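Long-range contacts in beta-1,3-glucosyltransferase (Paecilomyces sp. J18, PDB 5JVV), which is a beta-1,3-glucosyltransferase, a carbohydrate-active enzyme whose chain folds into a sandwich of two curved, largely antiparallel beta sheets: residues I87-K91 with G182-Y186; L133-C139 with K234-P238. Residue numbers count along the deposited sequence, not the author numbering.

In the fold
Contacts between parts distant in sequence build a beta sandwich, and the two here illustrate two kinds: strand pairing, and a loop held by side chains and waters. From the N terminus the chain passes 87-91, then 133-139, then 182-186 and finally 234-238, so the loops cross rather than nest. Contact 1 closes a loop of 90 residues by strand pairing within the antiparallel sheet. Contact 2, opened inside that loop, closes 94 residues later, joining 133-139, which continues from strand 130-134 of the other sheet, to the loop ahead of strand 240-247. The centres of contact 1 and contact 2 lie 26 Å apart, and the nearest atoms of contact 1 and contact 2 about 11 Å.

Contact 1: I87-K91 with G182-Y186; sequences IADIK and GGGVY
Antiparallel strand pairing inside one sheet of the beta sandwich joins 87-91 to 182-186. Both strands are extended (phi -94 to -123°, psi 112 to 132°) except around the glycines, and their axes run 4.7 Å apart at 152°. Ala88 and Tyr186 form a hydrogen-bonded pair (Ala88 N to Tyr186 O 2.8 Å, Tyr186 N to Ala88 O 2.9 Å), as do Ile90 and Gly184 (Ile90 N to Gly184 O 2.9 Å, Gly184 N to Ile90 O 3.0 Å). Asp89 and Val185, CA atoms 4.4 Å apart, make the non-hydrogen-bonded pair between them; Val185 (chi1 t) sets CG1 3.6 Å from Ile87 CG2. Gly182, at positive phi, ends helix 175-180 in a Schellman motif. At Gly183 (63/-140°) a CB would clash with Ile90 O. Strand 289-297 flanks 84-90 on its other edge, while Arg202 and Asn292 engage Asp89. Ile90 and Tyr186 pack on strand 116-121 of the second sheet and on Phe178 of helix 175-180.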
ATOM      1  N   ILE A  87       4.806 -10.003   7.137  1.00 11.30           N
ATOM      2  CA  ILE A  87       3.452 -10.124   7.666  1.00 11.49           C
ATOM      3  C   ILE A  87       3.033  -8.792   8.254  1.00 10.62           C
ATOM      4  O   ILE A  87       3.644  -8.319   9.209  1.00 10.22           O
ATOM      5  CB  ILE A  87       3.382 -11.178   8.789  1.00 12.79           C
ATOM      6  CG1 ILE A  87       3.982 -12.506   8.314  1.00 19.44           C
ATOM      7  CG2 ILE A  87       1.939 -11.345   9.285  1.00 15.48           C
ATOM      8  CD1 ILE A  87       3.048 -13.334   7.466  1.00 24.82           C
ATOM      9  N   ALA A  88       2.005  -8.175   7.683  1.00  9.46           N
ATOM     10  CA  ALA A  88       1.499  -6.914   8.210  1.00  9.43           C
ATOM     11  C   ALA A  88       0.079  -7.085   8.718  1.00 12.03           C
ATOM     12  O   ALA A  88      -0.823  -7.399   7.938  1.00 10.52           O
ATOM     13  CB  ALA A  88       1.545  -5.841   7.147  1.00 11.18           C
ATOM     14  N   ASP A  89      -0.119  -6.890  10.024  1.00 10.11           N
ATOM     15  CA  ASP A  89      -1.459  -6.907  10.588  1.00  9.06           C
ATOM     16  C   ASP A  89      -1.966  -5.471  10.622  1.00 11.78           C
ATOM     17  O   ASP A  89      -1.451  -4.635  11.367  1.00 10.17           O
ATOM     18  CB  ASP A  89      -1.455  -7.566  11.980  1.00  8.93           C
ATOM     19  CG  ASP A  89      -2.835  -7.637  12.605  1.00 10.22           C
ATOM     20  OD1 ASP A  89      -3.624  -6.690  12.441  1.00  9.66           O
ATOM     21  OD2 ASP A  89      -3.126  -8.641  13.304  1.00 12.96           O
ATOM     22  N   ILE A  90      -2.971  -5.187   9.792  1.00  8.48           N
ATOM     23  CA  ILE A  90      -3.458  -3.827   9.585  1.00  8.32           C
ATOM     24  C   ILE A  90      -4.932  -3.764   9.982  1.00 10.33           C
ATOM     25  O   ILE A  90      -5.761  -4.488   9.429  1.00 11.71           O
ATOM     26  CB  ILE A  90      -3.280  -3.431   8.102  1.00  8.14           C
ATOM     27  CG1 ILE A  90      -1.802  -3.532   7.709  1.00  8.98           C
ATOM     28  CG2 ILE A  90      -3.819  -2.027   7.835  1.00  9.63           C
ATOM     29  CD1 ILE A  90      -1.556  -3.581   6.208  1.00 10.58           C
ATOM     30  N   LYS A  91      -5.256  -2.918  10.953  1.00  9.27           N
ATOM     31  CA  LYS A  91      -6.627  -2.793  11.428  1.00 11.13           C
ATOM     32  C   LYS A  91      -7.464  -1.904  10.502  1.00 10.70           C
ATOM     33  O   LYS A  91      -8.666  -2.119  10.330  1.00 12.93           O
ATOM     34  CB  LYS A  91      -6.642  -2.243  12.863  1.00 11.96           C
ATOM     35  CG  LYS A  91      -8.038  -2.014  13.429  1.00 18.20           C
ATOM     36  CD  LYS A  91      -8.014  -1.220  14.728  1.00 32.63           C
ATOM     37  CE  LYS A  91      -7.369  -1.994  15.866  1.00 40.79           C
ATOM     38  NZ  LYS A  91      -8.158  -3.208  16.220  1.00 47.86           N
ATOM     39  N   GLY A 182     -12.714  -4.794  10.167  1.00 15.70           N
ATOM     40  CA  GLY A 182     -11.564  -4.766  11.058  1.00 16.05           C
ATOM     41  C   GLY A 182     -10.227  -5.086  10.406  1.00 15.15           C
ATOM     42  O   GLY A 182      -9.278  -5.501  11.085  1.00 13.79           O
ATOM     43  N   GLY A 183     -10.140  -4.887   9.094  1.00 10.90           N
ATOM     44  CA  GLY A 183      -8.918  -5.182   8.369  1.00 11.15           C
ATOM     45  C   GLY A 183      -8.539  -6.654   8.399  1.00 11.04           C
ATOM     46  O   GLY A 183      -9.389  -7.540   8.277  1.00 11.41           O
ATOM     47  N   GLY A 184      -7.244  -6.925   8.536  1.00  8.76           N
ATOM     48  CA  GLY A 184      -6.760  -8.288   8.540  1.00 10.68           C
ATOM     49  C   GLY A 184      -5.262  -8.302   8.363  1.00 12.08           C
ATOM     50  O   GLY A 184      -4.595  -7.331   8.724  1.00 14.08           O
ATOM     51  N   VAL A 185      -4.734  -9.399   7.834  1.00  9.91           N
ATOM     52  CA  VAL A 185      -3.298  -9.521   7.608  1.00  9.37           C
ATOM     53  C   VAL A 185      -3.000  -9.586   6.120  1.00 10.78           C
ATOM     54  O   VAL A 185      -3.660 -10.325   5.391  1.00 12.79           O
ATOM     55  CB  VAL A 185      -2.731 -10.789   8.280  1.00 10.72           C
ATOM     56  CG1 VAL A 185      -1.317 -11.083   7.771  1.00 13.00           C
ATOM     57  CG2 VAL A 185      -2.760 -10.641   9.798  1.00 13.78           C
ATOM     58  N   TYR A 186      -2.030  -8.787   5.670  1.00 10.10           N
ATOM     59  CA  TYR A 186      -1.429  -8.965   4.357  1.00 10.30           C
ATOM     60  C   TYR A 186      -0.079  -9.647   4.531  1.00 12.52           C
ATOM     61  O   TYR A 186       0.740  -9.227   5.361  1.00 11.89           O
ATOM     62  CB  TYR A 186      -1.283  -7.626   3.626  1.00 10.27           C
ATOM     63  CG  TYR A 186      -2.463  -7.335   2.727  1.00  9.22           C
ATOM     64  CD1 TYR A 186      -2.474  -7.784   1.413  1.00 10.14           C
ATOM     65  CD2 TYR A 186      -3.572  -6.634   3.192  1.00  9.96           C
ATOM     66  CE1 TYR A 186      -3.537  -7.538   0.582  1.00 10.86           C
ATOM     67  CE2 TYR A 186      -4.652  -6.380   2.362  1.00 10.15           C
ATOM     68  CZ  TYR A 186      -4.626  -6.842   1.054  1.00 10.41           C
ATOM     69  OH  TYR A 186      -5.678  -6.623   0.191  1.00 12.32           O
TER
HETATM   70  O   HOH W   1      -9.714  -5.133  14.133  1.00 27.68           O

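Contact 2: L133-C139 with K234-P238; sequences LHTKGNC and KEFKP
Glu235 buries 92 Å² in this contact and Phe236 57 Å², and between them they show how a loop can be fixed, without any strand pairing, to a segment that continues from strand 130-134. The first segment is extended at Leu133 and His134. It bends at Lys136, where phi is -73° and psi is -43°; the second segment is irregular. The nearest CA atoms across the two segments are those of Thr135 and Glu235, 6.1 Å apart. Glu235, with chi1 and chi2 both m, points its carboxylate into the bend: OE2 accepts a hydrogen bond from Gly137 N at 2.8 Å, and CG lies 3.7 Å from Cys139 SG. A CB on Gly137 would fall 2.6 Å from Glu235 OE1, so the glycine leaves room for the acid. Water 3 donates to Glu235 OE1 (2.8 Å) and Asn138 O (3.0 Å); water 2 links Glu235 O and Lys136 N, 2.8 Å from each. Within the bend, Thr135 (chi1 p) closes a further bond, OG1 to Gly137 O at 2.9 Å.

Phe236 (chi1 m, chi2 -78°) reaches back along the strand. Its edge atom CE1 meets His134 O at 3.6 Å, CZ lies 3.9 Å from Thr135 CG2, and CE2 lies 4.1 Å from Leu133 CD2. The ring thus meets the side chains of Leu133 and Thr135 as well as a backbone carbonyl at its edge. Nearby, the Cys139-Cys230 disulfide ties the same two regions covalently, and Leu133 and Phe236 both rest on Ile117 of strand 116-121 and Ile195 of strand 195-201.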
ATOM      1  N   LEU A 133       3.047  -5.653  -9.724  1.00  8.34           N
ATOM      2  CA  LEU A 133       4.505  -5.648  -9.803  1.00 10.98           C
ATOM      3  C   LEU A 133       4.936  -4.898 -11.054  1.00 11.61           C
ATOM      4  O   LEU A 133       4.247  -4.936 -12.077  1.00 11.68           O
ATOM      5  CB  LEU A 133       5.073  -7.070  -9.848  1.00 13.36           C
ATOM      6  CG  LEU A 133       5.527  -7.692  -8.525  1.00 13.43           C
ATOM      7  CD1 LEU A 133       4.403  -7.756  -7.495  1.00 14.55           C
ATOM      8  CD2 LEU A 133       6.116  -9.084  -8.758  1.00 13.39           C
ATOM      9  N   HIS A 134       6.065  -4.204 -10.954  1.00 10.38           N
ATOM     10  CA  HIS A 134       6.741  -3.648 -12.117  1.00 11.28           C
ATOM     11  C   HIS A 134       8.151  -4.191 -12.060  1.00 12.15           C
ATOM     12  O   HIS A 134       8.805  -4.093 -11.020  1.00 13.21           O
ATOM     13  CB  HIS A 134       6.791  -2.115 -12.051  1.00 14.79           C
ATOM     14  CG  HIS A 134       5.446  -1.458 -12.011  1.00 14.66           C
ATOM     15  ND1 HIS A 134       4.727  -1.165 -13.149  1.00 16.04           N
ATOM     16  CD2 HIS A 134       4.700  -1.018 -10.971  1.00 18.22           C
ATOM     17  CE1 HIS A 134       3.593  -0.578 -12.811  1.00 15.05           C
ATOM     18  NE2 HIS A 134       3.551  -0.479 -11.496  1.00 14.37           N
ATOM     19  N   THR A 135       8.622  -4.773 -13.159  1.00 11.92           N
ATOM     20  CA  THR A 135       9.949  -5.381 -13.183  1.00 10.13           C
ATOM     21  C   THR A 135      10.805  -4.766 -14.279  1.00  9.14           C
ATOM     22  O   THR A 135      10.272  -4.259 -15.265  1.00 12.88           O
ATOM     23  CB  THR A 135       9.878  -6.908 -13.423  1.00 10.49           C
ATOM     24  OG1 THR A 135       9.219  -7.179 -14.672  1.00 11.80           O
ATOM     25  CG2 THR A 135       9.123  -7.612 -12.302  1.00 13.82           C
ATOM     26  N   LYS A 136      12.129  -4.834 -14.126  1.00 11.38           N
ATOM     27  CA  LYS A 136      13.022  -4.415 -15.222  1.00 13.84           C
ATOM     28  C   LYS A 136      13.013  -5.432 -16.362  1.00 13.93           C
ATOM     29  O   LYS A 136      12.968  -5.060 -17.541  1.00 17.60           O
ATOM     30  CB  LYS A 136      14.460  -4.210 -14.722  1.00 18.44           C
ATOM     31  CG  LYS A 136      14.654  -3.039 -13.764  1.00 21.84           C
ATOM     32  CD  LYS A 136      15.999  -3.125 -13.018  1.00 25.72           C
ATOM     33  CE  LYS A 136      17.142  -2.524 -13.824  1.00 37.06           C
ATOM     34  NZ  LYS A 136      18.472  -2.603 -13.139  1.00 36.57           N
ATOM     35  N   GLY A 137      13.054  -6.717 -16.015  1.00 15.29           N
ATOM     36  CA  GLY A 137      13.126  -7.770 -17.014  1.00 18.54           C
ATOM     37  C   GLY A 137      11.788  -8.184 -17.590  1.00 17.44           C
ATOM     38  O   GLY A 137      10.737  -7.854 -17.044  1.00 13.83           O
ATOM     39  N   ASN A 138      11.829  -8.911 -18.704  1.00 17.47           N
ATOM     40  CA  ASN A 138      10.626  -9.503 -19.283  1.00 16.50           C
ATOM     41  C   ASN A 138      10.064 -10.572 -18.358  1.00 14.29           C
ATOM     42  O   ASN A 138      10.705 -11.595 -18.111  1.00 17.72           O
ATOM     43  CB  ASN A 138      10.944 -10.150 -20.636  1.00 19.50           C
ATOM     44  CG  ASN A 138      11.620  -9.195 -21.603  1.00 32.38           C
ATOM     45  OD1 ASN A 138      12.599  -9.552 -22.260  1.00 38.02           O
ATOM     46  ND2 ASN A 138      11.105  -7.973 -21.690  1.00 31.54           N
ATOM     47  N   CYS A 139       8.862 -10.323 -17.843  1.00 11.79           N
ATOM     48  CA  CYS A 139       8.225 -11.221 -16.888  1.00 10.72           C
ATOM     49  C   CYS A 139       6.739 -11.258 -17.180  1.00 11.22           C
ATOM     50  O   CYS A 139       6.062 -10.230 -17.062  1.00 11.93           O
ATOM     51  CB  CYS A 139       8.414 -10.692 -15.457  1.00 12.12           C
ATOM     52  SG  CYS A 139      10.098 -10.697 -14.818  1.00 14.22           S
ATOM     53  N   LYS A 234      14.029 -12.571  -8.448  1.00 13.87           N
ATOM     54  CA  LYS A 234      15.386 -12.141  -8.771  1.00 11.64           C
ATOM     55  C   LYS A 234      15.376 -10.776  -9.452  1.00 14.52           C
ATOM     56  O   LYS A 234      16.426 -10.187  -9.717  1.00 16.79           O
ATOM     57  CB  LYS A 234      16.090 -13.161  -9.672  1.00 12.99           C
ATOM     58  CG  LYS A 234      16.501 -14.453  -8.995  1.00 16.35           C
ATOM     59  CD  LYS A 234      17.386 -15.263  -9.947  1.00 16.85           C
ATOM     60  CE  LYS A 234      17.689 -16.648  -9.416  1.00 28.45           C
ATOM     61  NZ  LYS A 234      18.717 -17.326 -10.267  1.00 33.79           N
ATOM     62  N   GLU A 235      14.178 -10.271  -9.728  1.00 12.98           N
ATOM     63  CA  GLU A 235      14.024  -8.940 -10.309  1.00 12.25           C
ATOM     64  C   GLU A 235      14.234  -7.811  -9.316  1.00 14.22           C
ATOM     65  O   GLU A 235      14.300  -6.639  -9.701  1.00 14.34           O
ATOM     66  CB  GLU A 235      12.635  -8.791 -10.928  1.00 13.79           C
ATOM     67  CG  GLU A 235      12.412  -9.655 -12.149  1.00 11.70           C
ATOM     68  CD  GLU A 235      13.276  -9.247 -13.340  1.00 13.56           C
ATOM     69  OE1 GLU A 235      13.714 -10.152 -14.083  1.00 17.73           O
ATOM     70  OE2 GLU A 235      13.511  -8.034 -13.533  1.00 15.25           O
ATOM     71  N   PHE A 236      14.327  -8.159  -8.038  1.00 14.91           N
ATOM     72  CA  PHE A 236      14.390  -7.157  -6.987  1.00 13.14           C
ATOM     73  C   PHE A 236      15.614  -7.310  -6.104  1.00 14.21           C
ATOM     74  O   PHE A 236      15.925  -8.409  -5.631  1.00 15.55           O
ATOM     75  CB  PHE A 236      13.106  -7.206  -6.144  1.00 12.71           C
ATOM     76  CG  PHE A 236      11.863  -7.012  -6.956  1.00 11.62           C
ATOM     77  CD1 PHE A 236      11.485  -5.743  -7.362  1.00 10.62           C
ATOM     78  CD2 PHE A 236      11.095  -8.097  -7.357  1.00 11.49           C
ATOM     79  CE1 PHE A 236      10.353  -5.555  -8.153  1.00 12.37           C
ATOM     80  CE2 PHE A 236       9.952  -7.915  -8.136  1.00 10.77           C
ATOM     81  CZ  PHE A 236       9.587  -6.643  -8.530  1.00 13.66           C
ATOM     82  N   LYS A 237      16.314  -6.209  -5.900  1.00 15.08           N
ATOM     83  CA  LYS A 237      17.319  -6.102  -4.888  1.00 16.52           C
ATOM     84  C   LYS A 237      16.691  -5.920  -3.502  1.00 13.35           C
ATOM     85  O   LYS A 237      15.546  -5.780  -3.445  1.00 15.26           O
ATOM     86  CB  LYS A 237      18.211  -4.970  -5.226  1.00 17.89           C
ATOM     87  CG  LYS A 237      18.931  -5.377  -6.449  1.00 22.71           C
ATOM     88  CD  LYS A 237      19.771  -4.318  -6.977  1.00 34.33           C
ATOM     89  CE  LYS A 237      20.617  -4.894  -8.065  1.00 36.52           C
ATOM     90  NZ  LYS A 237      21.376  -3.711  -8.275  1.00 41.72           N
ATOM     91  N   PRO A 238      17.457  -5.921  -2.433  1.00 17.15           N
ATOM     92  CA  PRO A 238      16.808  -5.710  -1.131  1.00 13.02           C
ATOM     93  C   PRO A 238      15.928  -4.448  -1.163  1.00 11.36           C
ATOM     94  O   PRO A 238      16.321  -3.440  -1.761  1.00 13.59           O
ATOM     95  CB  PRO A 238      17.995  -5.548  -0.175  1.00 14.43           C
ATOM     96  CG  PRO A 238      19.088  -6.374  -0.812  1.00 17.46           C
ATOM     97  CD  PRO A 238      18.908  -6.169  -2.292  1.00 16.19           C
TER
HETATM   98  O   HOH W   2      12.821  -4.996 -11.453  1.00 15.12           O
HETATM   99  O   HOH W   3      13.371 -11.063 -16.735  1.00 24.43           O